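Local structure of extracellular solute-binding protein family 5 (Brucella melitensis, 4ONY) at residues Glu116-Pro121 and Glu166-Phe171. The protein probably binds peptides or related solutes in the periplasm and delivers them to an ABC transporter for import. Sequence-based numbering, arbitrary orientation.
Sequences EFTLNP and ERSVRF
Glu-116 and Arg-170 sit in a non-hydrogen-bonded pair of two antiparallel strands, and Arg-170 forms a salt bridge to the carboxylate side-on, NE and NH2 both donating to the one oxygen OE1. NH2 lies 3.0 Å from Glu-116 OE1 and comes nearly in line with its C-O bond, whereas NE reaches OE1 from above the carboxylate plane; the two flat groups are turned 69° apart. Glu-116 CG, anti to the backbone N (chi1 178°), lies 3.6 Å from Val-169 O, and the chain stays extended beyond it. Further along this face, Thr-118 OG1 and Ser-168 OG share a hydrogen bond of 2.9 Å.

On the reverse face Phe-117 and Phe-171 cross at about a right angle, Phe-117 CD2 being 3.8 Å from Phe-171 CE1. Ile-185 of helix 181-187 touches both side chains. Between the strands, Phe-117 exchanges two backbone hydrogen bonds with Val-169.

Where strand 114-119 ends, Arg-167, just ahead of strand 168-173, bends at chi3 (-48°) and its NE donates in the guanidinium plane to Leu-119 O, 3.2 Å away. A water links that oxygen to Arg-167 NH1, while Pro-121 CB lies over one guanidinium face, toward its rim.

This pairing thus joins two strands of an antiparallel sheet, polar side chains on one face and apolar ones on the other. Glu-116 OE2 bonds Thr-164 OG1 on strand 158-165, so one carboxylate connects three strands; the nearby positive charge would be expected to favour its ionised form.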
ATOM      1  N   GLU A 116      -4.250 -26.229  -8.132  1.00 22.68           N
ATOM      2  CA  GLU A 116      -3.504 -26.879  -9.196  1.00 23.98           C
ATOM      3  C   GLU A 116      -3.401 -25.956 -10.425  1.00 22.34           C
ATOM      4  O   GLU A 116      -4.381 -25.371 -10.835  1.00 21.88           O
ATOM      5  CB  GLU A 116      -4.148 -28.229  -9.551  1.00 25.72           C
ATOM      6  CG  GLU A 116      -3.456 -28.970 -10.707  1.00 28.42           C
ATOM      7  CD  GLU A 116      -3.937 -30.431 -10.858  1.00 31.93           C
ATOM      8  OE1 GLU A 116      -4.801 -30.873 -10.094  1.00 33.65           O
ATOM      9  OE2 GLU A 116      -3.405 -31.189 -11.679  1.00 36.63           O
ATOM     10  N   PHE A 117      -2.195 -25.831 -10.965  1.00 21.39           N
ATOM     11  CA  PHE A 117      -1.888 -24.932 -12.078  1.00 20.38           C
ATOM     12  C   PHE A 117      -1.430 -25.757 -13.229  1.00 20.75           C
ATOM     13  O   PHE A 117      -0.678 -26.735 -13.033  1.00 22.19           O
ATOM     14  CB  PHE A 117      -0.747 -23.994 -11.693  1.00 19.75           C
ATOM     15  CG  PHE A 117      -1.046 -23.140 -10.491  1.00 19.35           C
ATOM     16  CD1 PHE A 117      -1.786 -21.957 -10.620  1.00 18.68           C
ATOM     17  CD2 PHE A 117      -0.579 -23.501  -9.237  1.00 18.70           C
ATOM     18  CE1 PHE A 117      -2.061 -21.157  -9.511  1.00 18.23           C
ATOM     19  CE2 PHE A 117      -0.877 -22.727  -8.135  1.00 18.53           C
ATOM     20  CZ  PHE A 117      -1.604 -21.548  -8.266  1.00 18.34           C
ATOM     21  N   THR A 118      -1.844 -25.381 -14.423  1.00 19.87           N
ATOM     22  CA  THR A 118      -1.335 -25.997 -15.623  1.00 20.26           C
ATOM     23  C   THR A 118      -0.615 -24.915 -16.395  1.00 19.78           C
ATOM     24  O   THR A 118      -1.206 -23.886 -16.709  1.00 18.45           O
ATOM     25  CB  THR A 118      -2.459 -26.630 -16.442  1.00 20.98           C
ATOM     26  OG1 THR A 118      -3.187 -27.513 -15.595  1.00 21.56           O
ATOM     27  CG2 THR A 118      -1.934 -27.394 -17.667  1.00 21.68           C
ATOM     28  N   LEU A 119       0.675 -25.144 -16.640  1.00 20.13           N
ATOM     29  CA  LEU A 119       1.527 -24.176 -17.309  1.00 20.90           C
ATOM     30  C   LEU A 119       1.191 -24.079 -18.791  1.00 21.67           C
ATOM     31  O   LEU A 119       0.759 -25.046 -19.414  1.00 22.46           O
ATOM     32  CB  LEU A 119       2.999 -24.552 -17.172  1.00 21.50           C
ATOM     33  CG  LEU A 119       3.524 -24.730 -15.737  1.00 21.45           C
ATOM     34  CD1 LEU A 119       4.992 -25.159 -15.752  1.00 21.76           C
ATOM     35  CD2 LEU A 119       3.355 -23.431 -14.987  1.00 21.47           C
ATOM     36  N   ASN A 120       1.384 -22.887 -19.326  1.00 21.29           N
ATOM     37  CA  ASN A 120       1.203 -22.627 -20.730  1.00 21.70           C
ATOM     38  C   ASN A 120       2.335 -23.297 -21.519  1.00 21.99           C
ATOM     39  O   ASN A 120       3.512 -23.110 -21.188  1.00 20.97           O
ATOM     40  CB  ASN A 120       1.242 -21.113 -20.937  1.00 21.45           C
ATOM     41  CG  ASN A 120       0.821 -20.714 -22.331  1.00 21.70           C
ATOM     42  OD1 ASN A 120       1.367 -21.235 -23.337  1.00 22.42           O
ATOM     43  ND2 ASN A 120      -0.119 -19.787 -22.418  1.00 20.90           N
ATOM     44  N   PRO A 121       1.997 -24.102 -22.526  1.00 22.70           N
ATOM     45  CA  PRO A 121       3.109 -24.812 -23.211  1.00 23.35           C
ATOM     46  C   PRO A 121       4.081 -23.908 -23.972  1.00 22.99           C
ATOM     47  O   PRO A 121       5.185 -24.337 -24.282  1.00 22.41           O
ATOM     48  CB  PRO A 121       2.398 -25.763 -24.166  1.00 24.36           C
ATOM     49  CG  PRO A 121       1.007 -25.205 -24.316  1.00 24.39           C
ATOM     50  CD  PRO A 121       0.678 -24.520 -23.009  1.00 23.19           C
ATOM     51  N   GLU A 166       1.930 -33.583 -17.521  1.00 34.79           N
ATOM     52  CA  GLU A 166       3.110 -33.114 -18.217  1.00 35.32           C
ATOM     53  C   GLU A 166       3.461 -31.692 -17.819  1.00 34.18           C
ATOM     54  O   GLU A 166       4.638 -31.384 -17.673  1.00 34.53           O
ATOM     55  CB  GLU A 166       2.978 -33.179 -19.750  1.00 39.24           C
ATOM     56  CG  GLU A 166       4.224 -32.575 -20.388  1.00 43.74           C
ATOM     57  CD  GLU A 166       4.405 -32.853 -21.861  1.00 48.80           C
ATOM     58  OE1 GLU A 166       3.396 -33.089 -22.587  1.00 50.48           O
ATOM     59  OE2 GLU A 166       5.591 -32.794 -22.279  1.00 53.72           O
ATOM     60  N   ARG A 167       2.436 -30.844 -17.652  1.00 31.57           N
ATOM     61  CA  ARG A 167       2.624 -29.440 -17.369  1.00 31.95           C
ATOM     62  C   ARG A 167       1.821 -28.975 -16.156  1.00 28.90           C
ATOM     63  O   ARG A 167       1.615 -27.774 -16.009  1.00 26.48           O
ATOM     64  CB  ARG A 167       2.242 -28.601 -18.584  1.00 35.60           C
ATOM     65  CG  ARG A 167       2.998 -28.973 -19.834  1.00 41.52           C
ATOM     66  CD  ARG A 167       2.814 -27.964 -20.910  1.00 45.82           C
ATOM     67  NE  ARG A 167       1.415 -27.648 -21.064  1.00 53.44           N
ATOM     68  CZ  ARG A 167       0.536 -28.406 -21.716  1.00 60.82           C
ATOM     69  NH1 ARG A 167      -0.732 -28.008 -21.789  1.00 61.71           N
ATOM     70  NH2 ARG A 167       0.911 -29.552 -22.301  1.00 61.26           N
ATOM     71  N   SER A 168       1.384 -29.905 -15.295  1.00 27.33           N
ATOM     72  CA  SER A 168       0.531 -29.563 -14.131  1.00 26.89           C
ATOM     73  C   SER A 168       1.196 -29.780 -12.787  1.00 24.72           C
ATOM     74  O   SER A 168       1.856 -30.783 -12.564  1.00 24.67           O
ATOM     75  CB  SER A 168      -0.742 -30.390 -14.128  1.00 28.29           C
ATOM     76  OG  SER A 168      -1.623 -29.868 -15.074  1.00 31.40           O
ATOM     77  N   VAL A 169       0.953 -28.863 -11.874  1.00 23.35           N
ATOM     78  CA  VAL A 169       1.503 -28.937 -10.541  1.00 22.49           C
ATOM     79  C   VAL A 169       0.443 -28.618  -9.508  1.00 22.29           C
ATOM     80  O   VAL A 169      -0.264 -27.631  -9.610  1.00 22.99           O
ATOM     81  CB  VAL A 169       2.756 -28.055 -10.402  1.00 21.93           C
ATOM     82  CG1 VAL A 169       2.462 -26.560 -10.680  1.00 20.86           C
ATOM     83  CG2 VAL A 169       3.341 -28.218  -9.027  1.00 21.99           C
ATOM     84  N   ARG A 170       0.347 -29.444  -8.486  1.00 23.73           N
ATOM     85  CA  ARG A 170      -0.641 -29.265  -7.431  1.00 25.15           C
ATOM     86  C   ARG A 170       0.002 -29.000  -6.068  1.00 24.24           C
ATOM     87  O   ARG A 170       0.918 -29.697  -5.673  1.00 24.69           O
ATOM     88  CB  ARG A 170      -1.550 -30.497  -7.323  1.00 28.01           C
ATOM     89  CG  ARG A 170      -2.554 -30.350  -6.192  1.00 31.67           C
ATOM     90  CD  ARG A 170      -3.465 -31.553  -5.973  1.00 35.78           C
ATOM     91  NE  ARG A 170      -4.464 -31.662  -7.028  1.00 40.33           N
ATOM     92  CZ  ARG A 170      -5.751 -32.021  -6.862  1.00 47.98           C
ATOM     93  NH1 ARG A 170      -6.245 -32.327  -5.652  1.00 49.22           N
ATOM     94  NH2 ARG A 170      -6.563 -32.092  -7.924  1.00 47.94           N
ATOM     95  N   PHE A 171      -0.488 -27.980  -5.373  1.00 23.33           N
ATOM     96  CA  PHE A 171      -0.080 -27.660  -3.992  1.00 22.95           C
ATOM     97  C   PHE A 171      -1.208 -28.097  -3.077  1.00 23.37           C
ATOM     98  O   PHE A 171      -2.340 -27.636  -3.242  1.00 23.53           O
ATOM     99  CB  PHE A 171       0.085 -26.135  -3.831  1.00 22.21           C
ATOM    100  CG  PHE A 171       1.186 -25.548  -4.665  1.00 21.98           C
ATOM    101  CD1 PHE A 171       1.017 -25.321  -6.015  1.00 21.69           C
ATOM    102  CD2 PHE A 171       2.394 -25.210  -4.095  1.00 21.87           C
ATOM    103  CE1 PHE A 171       2.041 -24.775  -6.782  1.00 21.62           C
ATOM    104  CE2 PHE A 171       3.417 -24.679  -4.851  1.00 21.70           C
ATOM    105  CZ  PHE A 171       3.247 -24.470  -6.200  1.00 22.25           C
TER
HETATM  106  O   HOH W   1      -1.837 -25.354 -20.618  1.00 32.68           O